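Local coordinates for protein acyl-homoserine-lactone synthase (Pseudomonas aeruginosa, PDB 1RO5) that makes the quorum-sensing signal N-(3-oxododecanoyl)homoserine lactone from S-adenosylmethionine and an acyl-carrier-protein-bound fatty acyl chain, at residues Lys24-Val29 / Leu102-Ile107; Asp47-Leu52 / Cys68-Asp73; Thr144-Glu149 / Ile170-Ala175. One frame throughout, in Å; residues are numbered along the deposited sequence.

Contact 1 of 3, residues Lys24-Val29 / Leu102-Ile107; sequences KLRAQV and LSRFAI
This is a helix-on-sheet contact in which Leu25, Arg26 and Val29 of helix 16-30 rest on Arg104 and Ala106 of strand 99-107. The short helix and strand segments run almost perpendicular, at 88°, with their axes 7.6 Å apart at closest approach. Ala106 is the centre. Its CB meets Arg26 CG at 3.9 Å, and Val29 CG2 lies equally near that CB. Leu25 CG is 4.1 Å from Ala106 CB, and Leu25 CD2 touches Ala106 O. The two arginine side chains cross at about a right angle. Arg104 CG sits over one face of the Arg26 guanidinium, 3.5 Å above the plane and offset toward the rim. The Arg26 chain bends at chi3 (44°), which places NE 3.8 Å from Arg104 CG. The guanidinium planes are 66° apart. Arg26 NH2 and Arg104 NE, like charges, are 4.1 Å apart. Glu45 forms salt bridges with NE of both arginines, which would offset this repulsion. Arg104 NH2 also bonds Trp36 O, and Phe30 makes a cation-pi contact with Arg104. Strand 99-107 runs between strands 64-73 and 139-145. Helix 16-30 covers one face here, while Ile107 on the other touches helix 118-133.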
ATOM      1  N   LYS A  24       8.973   0.829  12.489  1.00 31.92           N
ATOM      2  CA  LYS A  24       9.860  -0.265  12.890  1.00 35.20           C
ATOM      3  C   LYS A  24       9.522  -1.464  12.002  1.00 35.94           C
ATOM      4  O   LYS A  24      10.419  -2.081  11.514  1.00 39.11           O
ATOM      5  CB  LYS A  24       9.716  -0.716  14.365  1.00 33.55           C
ATOM      6  CG  LYS A  24      10.069   0.237  15.452  1.00 43.14           C
ATOM      7  CD  LYS A  24      11.371  -0.053  16.172  1.00 58.99           C
ATOM      8  CE  LYS A  24      11.585   0.888  17.436  1.00 67.99           C
ATOM      9  NZ  LYS A  24      12.672   0.212  18.323  1.00 71.98           N
ATOM     10  N   LEU A  25       8.242  -1.772  11.821  1.00 35.79           N
ATOM     11  CA  LEU A  25       7.776  -2.820  10.901  1.00 36.51           C
ATOM     12  C   LEU A  25       8.281  -2.568   9.518  1.00 33.56           C
ATOM     13  O   LEU A  25       8.736  -3.485   8.897  1.00 35.48           O
ATOM     14  CB  LEU A  25       6.246  -2.974  10.878  1.00 33.90           C
ATOM     15  CG  LEU A  25       5.698  -4.035   9.958  1.00 37.59           C
ATOM     16  CD1 LEU A  25       6.427  -5.386  10.137  1.00 39.24           C
ATOM     17  CD2 LEU A  25       4.274  -4.340  10.310  1.00 31.39           C
ATOM     18  N   ARG A  26       8.232  -1.330   9.029  1.00 32.58           N
ATOM     19  CA  ARG A  26       8.786  -1.047   7.703  1.00 30.18           C
ATOM     20  C   ARG A  26      10.306  -1.268   7.674  1.00 31.90           C
ATOM     21  O   ARG A  26      10.836  -1.666   6.620  1.00 29.69           O
ATOM     22  CB  ARG A  26       8.484   0.382   7.329  1.00 29.22           C
ATOM     23  CG  ARG A  26       7.037   0.534   6.907  1.00 29.70           C
ATOM     24  CD  ARG A  26       6.571   1.984   6.691  1.00 30.76           C
ATOM     25  NE  ARG A  26       7.482   2.880   5.958  1.00 27.20           N
ATOM     26  CZ  ARG A  26       7.300   4.209   5.765  1.00 25.59           C
ATOM     27  NH1 ARG A  26       6.194   4.829   6.193  1.00 22.56           N
ATOM     28  NH2 ARG A  26       8.276   4.937   5.156  1.00 32.35           N
ATOM     29  N   ALA A  27      11.001  -0.921   8.787  1.00 31.33           N
ATOM     30  CA  ALA A  27      12.437  -1.233   8.846  1.00 35.74           C
ATOM     31  C   ALA A  27      12.707  -2.766   8.829  1.00 39.38           C
ATOM     32  O   ALA A  27      13.640  -3.217   8.149  1.00 38.94           O
ATOM     33  CB  ALA A  27      13.126  -0.598  10.060  1.00 32.48           C
ATOM     34  N   GLN A  28      11.886  -3.543   9.550  1.00 40.19           N
ATOM     35  CA  GLN A  28      12.078  -4.966   9.594  1.00 44.82           C
ATOM     36  C   GLN A  28      11.894  -5.521   8.192  1.00 45.78           C
ATOM     37  O   GLN A  28      12.667  -6.392   7.745  1.00 46.77           O
ATOM     38  CB  GLN A  28      11.133  -5.634  10.624  1.00 46.28           C
ATOM     39  CG  GLN A  28      11.422  -5.172  12.124  1.00 51.86           C
ATOM     40  CD  GLN A  28      10.485  -5.852  13.138  1.00 63.42           C
ATOM     41  OE1 GLN A  28       9.232  -5.561  13.272  1.00 58.20           O
ATOM     42  NE2 GLN A  28      11.094  -6.802  13.849  1.00 68.02           N
ATOM     43  N   VAL A  29      10.972  -4.914   7.440  1.00 45.85           N
ATOM     44  CA  VAL A  29      10.778  -5.350   6.054  1.00 44.92           C
ATOM     45  C   VAL A  29      11.770  -4.876   5.077  1.00 44.84           C
ATOM     46  O   VAL A  29      12.258  -5.675   4.346  1.00 45.46           O
ATOM     47  CB  VAL A  29       9.343  -5.123   5.605  1.00 44.78           C
ATOM     48  CG1 VAL A  29       9.127  -5.411   4.129  1.00 36.96           C
ATOM     49  CG2 VAL A  29       8.477  -6.014   6.522  1.00 43.42           C
ATOM     50  N   LEU A 102      -0.165   3.809  -3.509  1.00 31.93           N
ATOM     51  CA  LEU A 102       0.177   2.964  -2.392  1.00 30.42           C
ATOM     52  C   LEU A 102       1.688   2.720  -2.441  1.00 31.25           C
ATOM     53  O   LEU A 102       2.286   2.513  -3.543  1.00 27.80           O
ATOM     54  CB  LEU A 102      -0.524   1.625  -2.462  1.00 31.56           C
ATOM     55  CG  LEU A 102      -2.016   1.613  -2.722  1.00 36.99           C
ATOM     56  CD1 LEU A 102      -2.429   0.204  -2.768  1.00 37.21           C
ATOM     57  CD2 LEU A 102      -2.700   2.389  -1.568  1.00 38.02           C
ATOM     58  N   SER A 103       2.281   2.587  -1.234  1.00 30.74           N
ATOM     59  CA  SER A 103       3.686   2.322  -1.123  1.00 29.85           C
ATOM     60  C   SER A 103       4.040   1.685   0.169  1.00 30.30           C
ATOM     61  O   SER A 103       3.235   1.659   1.079  1.00 33.14           O
ATOM     62  CB  SER A 103       4.492   3.641  -1.351  1.00 29.26           C
ATOM     63  OG  SER A 103       4.274   4.611  -0.355  1.00 27.16           O
ATOM     64  N   ARG A 104       5.245   1.145   0.305  1.00 30.35           N
ATOM     65  CA  ARG A 104       5.673   0.620   1.631  1.00 30.02           C
ATOM     66  C   ARG A 104       4.770  -0.455   2.226  1.00 32.46           C
ATOM     67  O   ARG A 104       4.442  -0.384   3.404  1.00 31.52           O
ATOM     68  CB  ARG A 104       5.918   1.764   2.644  1.00 29.67           C
ATOM     69  CG  ARG A 104       7.013   2.769   2.233  1.00 29.78           C
ATOM     70  CD  ARG A 104       8.325   2.017   2.072  1.00 31.63           C
ATOM     71  NE  ARG A 104       9.538   2.831   1.928  1.00 33.61           N
ATOM     72  CZ  ARG A 104      10.342   2.862   0.829  1.00 35.95           C
ATOM     73  NH1 ARG A 104      10.113   2.149  -0.301  1.00 32.50           N
ATOM     74  NH2 ARG A 104      11.424   3.578   0.869  1.00 30.58           N
ATOM     75  N   PHE A 105       4.415  -1.494   1.450  1.00 33.89           N
ATOM     76  CA  PHE A 105       3.684  -2.640   1.974  1.00 35.59           C
ATOM     77  C   PHE A 105       4.556  -3.373   2.863  1.00 35.10           C
ATOM     78  O   PHE A 105       5.504  -3.910   2.428  1.00 38.95           O
ATOM     79  CB  PHE A 105       3.103  -3.701   0.965  0.50 35.22           C
ATOM     80  CG  PHE A 105       2.530  -3.145  -0.281  0.50 29.96           C
ATOM     81  CD1 PHE A 105       2.303  -1.781  -0.410  0.50 32.18           C
ATOM     82  CD2 PHE A 105       2.349  -3.969  -1.377  0.50 28.02           C
ATOM     83  CE1 PHE A 105       1.849  -1.210  -1.641  0.50 30.45           C
ATOM     84  CE2 PHE A 105       1.855  -3.422  -2.588  0.50 30.89           C
ATOM     85  CZ  PHE A 105       1.610  -2.010  -2.681  0.50 26.74           C
ATOM     86  N   ALA A 106       4.223  -3.501   4.110  1.00 34.25           N
ATOM     87  CA  ALA A 106       5.098  -4.167   5.026  1.00 34.56           C
ATOM     88  C   ALA A 106       4.216  -5.054   5.924  1.00 37.32           C
ATOM     89  O   ALA A 106       3.318  -4.543   6.597  1.00 34.10           O
ATOM     90  CB  ALA A 106       5.911  -3.079   5.930  1.00 33.73           C
ATOM     91  N   ILE A 107       4.496  -6.371   5.935  1.00 40.56           N
ATOM     92  CA  ILE A 107       3.736  -7.375   6.722  1.00 45.07           C
ATOM     93  C   ILE A 107       4.682  -8.158   7.586  1.00 46.88           C
ATOM     94  O   ILE A 107       5.664  -8.704   7.107  1.00 47.51           O
ATOM     95  CB  ILE A 107       2.845  -8.322   5.795  1.00 45.81           C
ATOM     96  CG1 ILE A 107       1.726  -7.508   5.168  1.00 45.40           C
ATOM     97  CG2 ILE A 107       2.141  -9.410   6.620  1.00 47.32           C
ATOM     98  CD1 ILE A 107       0.823  -8.296   4.425  1.00 51.69           C
TER

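Contact 2 of 3, residues Asp47-Leu52 / Cys68-Asp73; sequences DGYDAL and CWRILD
Tyr49 lays its CB over one face of the Arg70 guanidinium, 3.7 Å from CZ and offset toward the rim. The Tyr49 ring is turned 57° from the guanidinium plane. Its CD2 meets Leu72 CD1 at 3.8 Å, and the two side chains cross at about a right angle. Asp47 approaches Arg70 tip to tip and is gripped end-on by two nitrogens. Arg70 NH2 donates to Asp47 OD2 at 3.0 Å (173°). OD2 uses its syn lone pair and lies in the guanidinium plane. Arg70 NH1 meets Asp47 OD1 at 2.7 Å on the syn side of that oxygen, out of the carboxylate plane, and OD1 is tilted from the guanidinium plane. Asp50 crosses the arginine, and Asp50 OD1 takes a weak bond from Arg70 NH1 at 2.8 Å. Asp50 OD2 accepts from Asp47 N through its anti lone pair, which ties the two acids together. Arg70 is bent at chi3 (69°), which places NE, and this NE bonds Ser103 OG. Asp50 OD1 also bonds Tyr56 OH. Tyr49 OH bonds Thr83. A water accepts from Asp73 N and reaches Leu52 O weakly. The result is a salt-bridge network of Asp47, Asp50 and Arg70, fastening a 3-10 turn onto strand 64-73 of the mixed sheet.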
ATOM      1  N   ASP A  47      10.908   8.280   5.448  1.00 29.42           N
ATOM      2  CA  ASP A  47      11.560   9.106   4.414  1.00 30.42           C
ATOM      3  C   ASP A  47      10.785  10.453   4.222  1.00 29.30           C
ATOM      4  O   ASP A  47       9.807  10.792   4.968  1.00 29.73           O
ATOM      5  CB  ASP A  47      11.646   8.286   3.123  1.00 31.07           C
ATOM      6  CG  ASP A  47      10.269   7.776   2.619  1.00 34.55           C
ATOM      7  OD1 ASP A  47       9.187   8.364   2.979  1.00 37.50           O
ATOM      8  OD2 ASP A  47      10.183   6.909   1.701  1.00 38.65           O
ATOM      9  N   GLY A  48      11.162  11.213   3.248  1.00 26.84           N
ATOM     10  CA  GLY A  48      10.626  12.547   3.098  1.00 25.69           C
ATOM     11  C   GLY A  48       9.132  12.502   2.702  1.00 29.40           C
ATOM     12  O   GLY A  48       8.388  13.453   3.003  1.00 28.25           O
ATOM     13  N   TYR A  49       8.667  11.417   2.060  1.00 29.59           N
ATOM     14  CA  TYR A  49       7.242  11.263   1.763  1.00 27.37           C
ATOM     15  C   TYR A  49       6.421  11.234   3.039  1.00 28.06           C
ATOM     16  O   TYR A  49       5.283  11.578   3.014  1.00 29.33           O
ATOM     17  CB  TYR A  49       6.986   9.977   0.946  1.00 27.03           C
ATOM     18  CG  TYR A  49       7.662  10.013  -0.455  1.00 24.86           C
ATOM     19  CD1 TYR A  49       8.791   9.253  -0.734  1.00 30.91           C
ATOM     20  CD2 TYR A  49       7.090  10.738  -1.473  1.00 28.02           C
ATOM     21  CE1 TYR A  49       9.401   9.305  -1.983  1.00 32.22           C
ATOM     22  CE2 TYR A  49       7.653  10.771  -2.783  1.00 31.30           C
ATOM     23  CZ  TYR A  49       8.802  10.090  -3.011  1.00 34.47           C
ATOM     24  OH  TYR A  49       9.314  10.089  -4.309  1.00 40.32           O
ATOM     25  N   ASP A  50       6.978  10.768   4.159  1.00 26.43           N
ATOM     26  CA  ASP A  50       6.260  10.721   5.395  1.00 25.81           C
ATOM     27  C   ASP A  50       5.996  12.160   5.918  1.00 25.81           C
ATOM     28  O   ASP A  50       5.190  12.382   6.795  1.00 26.46           O
ATOM     29  CB  ASP A  50       7.043   9.814   6.456  1.00 23.48           C
ATOM     30  CG  ASP A  50       7.075   8.399   6.015  1.00 27.26           C
ATOM     31  OD1 ASP A  50       5.980   7.757   5.831  1.00 22.43           O
ATOM     32  OD2 ASP A  50       8.111   7.784   5.820  1.00 31.06           O
ATOM     33  N   ALA A  51       6.664  13.122   5.369  1.00 26.44           N
ATOM     34  CA  ALA A  51       6.529  14.482   5.825  1.00 28.18           C
ATOM     35  C   ALA A  51       5.603  15.177   4.830  1.00 30.96           C
ATOM     36  O   ALA A  51       5.352  16.427   4.937  1.00 31.40           O
ATOM     37  CB  ALA A  51       7.943  15.167   5.869  1.00 27.76           C
ATOM     38  N   LEU A  52       4.995  14.409   3.909  1.00 31.41           N
ATOM     39  CA  LEU A  52       4.127  15.061   2.899  1.00 32.92           C
ATOM     40  C   LEU A  52       2.690  14.727   3.104  1.00 34.52           C
ATOM     41  O   LEU A  52       1.923  14.543   2.150  1.00 37.65           O
ATOM     42  CB  LEU A  52       4.534  14.646   1.511  1.00 33.35           C
ATOM     43  CG  LEU A  52       5.907  15.197   1.089  1.00 34.65           C
ATOM     44  CD1 LEU A  52       6.082  14.509  -0.193  1.00 44.62           C
ATOM     45  CD2 LEU A  52       5.829  16.617   0.920  1.00 32.20           C
ATOM     46  N   CYS A  68       1.152  -2.834   7.372  1.00 35.12           N
ATOM     47  CA  CYS A  68       0.967  -1.403   7.207  1.00 35.40           C
ATOM     48  C   CYS A  68       1.173  -1.046   5.768  1.00 35.54           C
ATOM     49  O   CYS A  68       1.848  -1.755   5.117  1.00 34.88           O
ATOM     50  CB  CYS A  68       1.938  -0.643   8.086  1.00 37.16           C
ATOM     51  SG  CYS A  68       3.645  -0.913   7.729  1.00 39.61           S
ATOM     52  N   TRP A  69       0.556   0.036   5.285  1.00 34.80           N
ATOM     53  CA  TRP A  69       0.578   0.440   3.933  1.00 34.98           C
ATOM     54  C   TRP A  69       0.537   1.946   4.044  1.00 33.99           C
ATOM     55  O   TRP A  69      -0.083   2.501   4.957  1.00 34.25           O
ATOM     56  CB  TRP A  69      -0.730   0.005   3.334  0.50 37.43           C
ATOM     57  CG  TRP A  69      -0.568  -1.070   2.409  0.50 45.80           C
ATOM     58  CD1 TRP A  69      -0.544  -0.947   1.056  0.50 55.71           C
ATOM     59  CD2 TRP A  69      -0.363  -2.468   2.696  0.50 52.52           C
ATOM     60  NE1 TRP A  69      -0.328  -2.180   0.475  0.50 60.87           N
ATOM     61  CE2 TRP A  69      -0.215  -3.127   1.462  0.50 57.09           C
ATOM     62  CE3 TRP A  69      -0.285  -3.229   3.873  0.50 57.11           C
ATOM     63  CZ2 TRP A  69       0.003  -4.511   1.364  0.50 61.45           C
ATOM     64  CZ3 TRP A  69      -0.078  -4.609   3.786  0.50 58.28           C
ATOM     65  CH2 TRP A  69       0.081  -5.231   2.540  0.50 61.55           C
ATOM     66  N   ARG A  70       1.150   2.636   3.089  1.00 31.84           N
ATOM     67  CA  ARG A  70       1.130   4.100   3.055  1.00 29.03           C
ATOM     68  C   ARG A  70       0.365   4.511   1.778  1.00 29.37           C
ATOM     69  O   ARG A  70       0.493   3.862   0.720  1.00 32.27           O
ATOM     70  CB  ARG A  70       2.594   4.593   3.011  1.00 28.03           C
ATOM     71  CG  ARG A  70       2.675   6.101   2.825  1.00 24.44           C
ATOM     72  CD  ARG A  70       4.080   6.632   2.993  1.00 27.78           C
ATOM     73  NE  ARG A  70       5.084   6.278   1.937  1.00 25.69           N
ATOM     74  CZ  ARG A  70       6.418   6.528   2.099  1.00 31.96           C
ATOM     75  NH1 ARG A  70       6.867   7.092   3.238  1.00 24.59           N
ATOM     76  NH2 ARG A  70       7.298   6.227   1.111  1.00 26.54           N
ATOM     77  N   ILE A  71      -0.354   5.606   1.859  1.00 29.82           N
ATOM     78  CA  ILE A  71      -1.107   6.143   0.787  1.00 29.37           C
ATOM     79  C   ILE A  71      -0.771   7.602   0.607  1.00 29.29           C
ATOM     80  O   ILE A  71      -0.725   8.357   1.582  1.00 27.66           O
ATOM     81  CB  ILE A  71      -2.626   6.119   1.125  1.00 32.12           C
ATOM     82  CG1 ILE A  71      -3.106   4.680   1.207  1.00 33.92           C
ATOM     83  CG2 ILE A  71      -3.415   6.758  -0.025  1.00 26.68           C
ATOM     84  CD1 ILE A  71      -3.120   4.181   2.601  1.00 32.34           C
ATOM     85  N   LEU A  72      -0.566   8.013  -0.669  1.00 29.07           N
ATOM     86  CA  LEU A  72      -0.133   9.399  -1.003  1.00 29.97           C
ATOM     87  C   LEU A  72      -1.023   9.872  -2.110  1.00 31.53           C
ATOM     88  O   LEU A  72      -1.297   9.016  -3.077  1.00 30.60           O
ATOM     89  CB  LEU A  72       1.345   9.428  -1.525  1.00 27.54           C
ATOM     90  CG  LEU A  72       2.363   9.183  -0.426  1.00 29.86           C
ATOM     91  CD1 LEU A  72       3.681   9.095  -1.119  1.00 31.06           C
ATOM     92  CD2 LEU A  72       2.352  10.384   0.533  1.00 27.11           C
ATOM     93  N   ASP A  73      -1.482  11.143  -2.028  1.00 31.29           N
ATOM     94  CA  ASP A  73      -2.179  11.800  -3.135  1.00 34.01           C
ATOM     95  C   ASP A  73      -1.302  11.926  -4.295  1.00 34.39           C
ATOM     96  O   ASP A  73      -0.101  12.256  -4.154  1.00 34.86           O
ATOM     97  CB  ASP A  73      -2.650  13.245  -2.754  1.00 36.96           C
ATOM     98  CG  ASP A  73      -3.526  13.290  -1.466  1.00 36.61           C
ATOM     99  OD1 ASP A  73      -4.332  12.367  -1.148  1.00 40.76           O
ATOM    100  OD2 ASP A  73      -3.409  14.212  -0.686  1.00 39.06           O
TER
HETATM  101  O   HOH W   1      -0.232  12.818   0.317  1.00 43.93           O

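Contact 3 of 3, residues Thr144-Glu149 / Ile170-Ala175; sequences TTVGVE and IERAVA. With SO4 (sulfate ion), chain E.
Arg172 O accepts from Val146 N at 3.0 Å and takes a CA-H...O contact from Thr145 CA at 3.4 Å. It extends the antiparallel pairing of strands 139-145 and 171-179, part of the mixed sheet of this acetyltransferase-like fold, into the first turn of helix 146-154. Thr144 and Val174 form a hydrogen-bonded pair. Thr144 N donates to Val174 O at 3.0 Å. Val174 N donates to Thr144 O at 2.9 Å. Thr145 and Ala173 make the next, non-hydrogen-bonded pair, where the CA atoms come within 4.2 Å. Val146 CG2 touches Arg172 O at 3.5 Å and also meets Arg172 CB. Val146 CB lies loosely over one face of the Arg172 guanidinium. Beside it on strand 171-179, Glu171 CB packs against Thr145 CG2. Chi1 of Thr145 (63°) puts OG1 between the backbone N and the carbonyl carbon. There it accepts from Val148 N, an N-cap bond to the helix. Thr145 OG1 also donates to sulfate O1 at 2.9 Å. The sulfate is probably from the crystallisation liquor. Farther along the helix, Glu149 crosses Val174 at about a right angle. Glu149 OE1, which also forms a salt bridge with Arg161, rests 3.7 Å from Val174 CG1.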
ATOM      1  N   THR A 144       5.253  -2.104  -6.942  1.00 32.89           N
ATOM      2  CA  THR A 144       5.370  -3.265  -6.098  1.00 34.03           C
ATOM      3  C   THR A 144       6.157  -4.361  -6.912  1.00 36.37           C
ATOM      4  O   THR A 144       6.863  -4.010  -7.929  1.00 36.54           O
ATOM      5  CB  THR A 144       3.986  -3.688  -5.522  1.00 34.94           C
ATOM      6  OG1 THR A 144       4.195  -4.757  -4.609  1.00 36.52           O
ATOM      7  CG2 THR A 144       3.076  -4.262  -6.597  1.00 31.54           C
ATOM      8  N   THR A 145       6.182  -5.630  -6.459  1.00 36.28           N
ATOM      9  CA  THR A 145       6.890  -6.636  -7.232  1.00 34.17           C
ATOM     10  C   THR A 145       5.920  -7.434  -8.094  1.00 35.88           C
ATOM     11  O   THR A 145       4.638  -7.484  -7.876  1.00 32.25           O
ATOM     12  CB  THR A 145       7.531  -7.649  -6.322  1.00 35.95           C
ATOM     13  OG1 THR A 145       6.461  -8.320  -5.606  1.00 36.85           O
ATOM     14  CG2 THR A 145       8.483  -7.003  -5.218  1.00 32.52           C
ATOM     15  N   VAL A 146       6.554  -8.182  -8.999  1.00 36.46           N
ATOM     16  CA  VAL A 146       5.793  -9.053  -9.902  1.00 39.30           C
ATOM     17  C   VAL A 146       4.976 -10.069  -9.176  1.00 39.49           C
ATOM     18  O   VAL A 146       3.869 -10.422  -9.608  1.00 37.97           O
ATOM     19  CB  VAL A 146       6.653  -9.715 -10.973  1.00 39.59           C
ATOM     20  CG1 VAL A 146       5.740 -10.663 -11.808  1.00 43.86           C
ATOM     21  CG2 VAL A 146       7.243  -8.654 -11.850  1.00 37.76           C
ATOM     22  N   GLY A 147       5.521 -10.518  -8.032  1.00 42.87           N
ATOM     23  CA  GLY A 147       4.853 -11.426  -7.072  1.00 41.07           C
ATOM     24  C   GLY A 147       3.522 -10.842  -6.644  1.00 42.27           C
ATOM     25  O   GLY A 147       2.458 -11.496  -6.705  1.00 42.98           O
ATOM     26  N   VAL A 148       3.535  -9.612  -6.141  1.00 41.61           N
ATOM     27  CA  VAL A 148       2.286  -9.075  -5.592  1.00 39.62           C
ATOM     28  C   VAL A 148       1.346  -8.816  -6.796  1.00 39.67           C
ATOM     29  O   VAL A 148       0.143  -8.923  -6.685  1.00 38.39           O
ATOM     30  CB  VAL A 148       2.560  -7.754  -4.848  1.00 39.10           C
ATOM     31  CG1 VAL A 148       1.287  -6.842  -4.709  1.00 37.85           C
ATOM     32  CG2 VAL A 148       3.302  -7.972  -3.578  1.00 38.31           C
ATOM     33  N   GLU A 149       1.920  -8.443  -7.932  1.00 39.22           N
ATOM     34  CA  GLU A 149       1.094  -8.228  -9.115  1.00 40.82           C
ATOM     35  C   GLU A 149       0.248  -9.492  -9.400  1.00 43.11           C
ATOM     36  O   GLU A 149      -1.020  -9.420  -9.533  1.00 41.48           O
ATOM     37  CB  GLU A 149       1.910  -7.829 -10.336  1.00 38.73           C
ATOM     38  CG  GLU A 149       1.109  -8.032 -11.631  1.00 39.07           C
ATOM     39  CD  GLU A 149       1.939  -7.687 -12.832  1.00 45.01           C
ATOM     40  OE1 GLU A 149       3.194  -7.859 -12.742  1.00 50.54           O
ATOM     41  OE2 GLU A 149       1.420  -7.193 -13.870  1.00 43.70           O
ATOM     42  N   ILE A 170      17.069  -6.448  -5.604  1.00 41.96           N
ATOM     43  CA  ILE A 170      17.073  -7.896  -5.915  1.00 42.13           C
ATOM     44  C   ILE A 170      15.686  -8.295  -6.407  1.00 40.30           C
ATOM     45  O   ILE A 170      15.395  -9.507  -6.541  1.00 40.20           O
ATOM     46  CB  ILE A 170      17.447  -8.683  -4.636  1.00 45.35           C
ATOM     47  CG1 ILE A 170      16.354  -8.495  -3.540  1.00 45.36           C
ATOM     48  CG2 ILE A 170      18.890  -8.280  -4.090  1.00 42.71           C
ATOM     49  CD1 ILE A 170      16.493  -9.477  -2.492  1.00 47.08           C
ATOM     50  N   GLU A 171      14.794  -7.299  -6.596  1.00 37.26           N
ATOM     51  CA  GLU A 171      13.397  -7.623  -7.008  1.00 35.46           C
ATOM     52  C   GLU A 171      13.182  -7.332  -8.523  1.00 36.24           C
ATOM     53  O   GLU A 171      13.924  -6.533  -9.130  1.00 36.17           O
ATOM     54  CB  GLU A 171      12.348  -6.844  -6.191  1.00 34.36           C
ATOM     55  CG  GLU A 171      12.480  -6.876  -4.658  1.00 34.26           C
ATOM     56  CD  GLU A 171      12.289  -8.239  -4.039  1.00 38.45           C
ATOM     57  OE1 GLU A 171      12.607  -8.388  -2.860  1.00 45.48           O
ATOM     58  OE2 GLU A 171      11.826  -9.202  -4.713  1.00 41.96           O
ATOM     59  N   ARG A 172      12.149  -7.968  -9.085  1.00 35.70           N
ATOM     60  CA  ARG A 172      11.515  -7.549 -10.314  1.00 35.73           C
ATOM     61  C   ARG A 172      10.347  -6.676  -9.975  1.00 35.34           C
ATOM     62  O   ARG A 172       9.322  -7.123  -9.489  1.00 36.55           O
ATOM     63  CB  ARG A 172      11.090  -8.760 -11.144  1.00 33.57           C
ATOM     64  CG  ARG A 172      12.360  -9.516 -11.712  1.00 36.85           C
ATOM     65  CD  ARG A 172      12.030 -10.734 -12.605  1.00 39.82           C
ATOM     66  NE  ARG A 172      11.137 -11.632 -11.846  1.00 37.27           N
ATOM     67  CZ  ARG A 172      10.113 -12.278 -12.368  1.00 37.20           C
ATOM     68  NH1 ARG A 172       9.819 -12.113 -13.688  1.00 37.26           N
ATOM     69  NH2 ARG A 172       9.365 -13.047 -11.549  1.00 37.52           N
ATOM     70  N   ALA A 173      10.484  -5.412 -10.217  1.00 34.65           N
ATOM     71  CA  ALA A 173       9.459  -4.458  -9.727  1.00 34.06           C
ATOM     72  C   ALA A 173       8.648  -4.015 -10.905  1.00 34.20           C
ATOM     73  O   ALA A 173       9.167  -4.021 -11.996  1.00 34.69           O
ATOM     74  CB  ALA A 173      10.131  -3.270  -9.114  1.00 31.48           C
ATOM     75  N   VAL A 174       7.399  -3.593 -10.701  1.00 33.83           N
ATOM     76  CA  VAL A 174       6.582  -3.090 -11.754  1.00 32.32           C
ATOM     77  C   VAL A 174       5.678  -2.016 -11.153  1.00 33.30           C
ATOM     78  O   VAL A 174       5.381  -2.076  -9.960  1.00 34.00           O
ATOM     79  CB  VAL A 174       5.727  -4.319 -12.297  1.00 34.50           C
ATOM     80  CG1 VAL A 174       4.958  -5.103 -11.097  1.00 30.87           C
ATOM     81  CG2 VAL A 174       4.813  -3.953 -13.459  1.00 29.71           C
ATOM     82  N   ALA A 175       5.202  -1.053 -11.959  1.00 33.94           N
ATOM     83  CA  ALA A 175       4.181  -0.054 -11.605  1.00 32.79           C
ATOM     84  C   ALA A 175       2.831  -0.562 -12.047  1.00 35.29           C
ATOM     85  O   ALA A 175       2.625  -0.862 -13.247  1.00 35.56           O
ATOM     86  CB  ALA A 175       4.419   1.304 -12.347  1.00 33.51           C
TER
HETATM   87  S   SO4 E 404       7.159 -11.706  -3.843  1.00 66.70           S
HETATM   88  O1  SO4 E 404       7.520 -10.308  -3.831  1.00 67.50           O
HETATM   89  O2  SO4 E 404       5.708 -11.855  -3.947  1.00 72.54           O
HETATM   90  O3  SO4 E 404       7.715 -12.410  -2.675  1.00 68.79           O
HETATM   91  O4  SO4 E 404       7.681 -12.355  -5.052  1.00 69.33           O

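How the contacts relate
All three contacts reach the same mixed sheet. Contacts 1 and 2 touch directly, their centres 11 Å apart. Arg26 NH2 of contact 1 forms a salt bridge with Asp50 OD2 of contact 2 at 2.9 Å, so helix 16-30 and the 47-52 turn share one charged cluster. Strands 99-107 and 64-73 are neighbours in the sheet, with Ala106 O 2.9 Å from Cys68 N. Contact 3 lies beyond strand 99-107, its centre 15 Å from that of contact 1. Phe105 packs against Thr144 and Val148, with Phe105 CE2 3.4 Å from Thr144 OG1. Contacts 2 and 3 do not touch, and their nearest atoms are about 7 Å apart. A sulfate sits at contact 3, and the zinc ion lies apart at Gly1, Ser2 and His3.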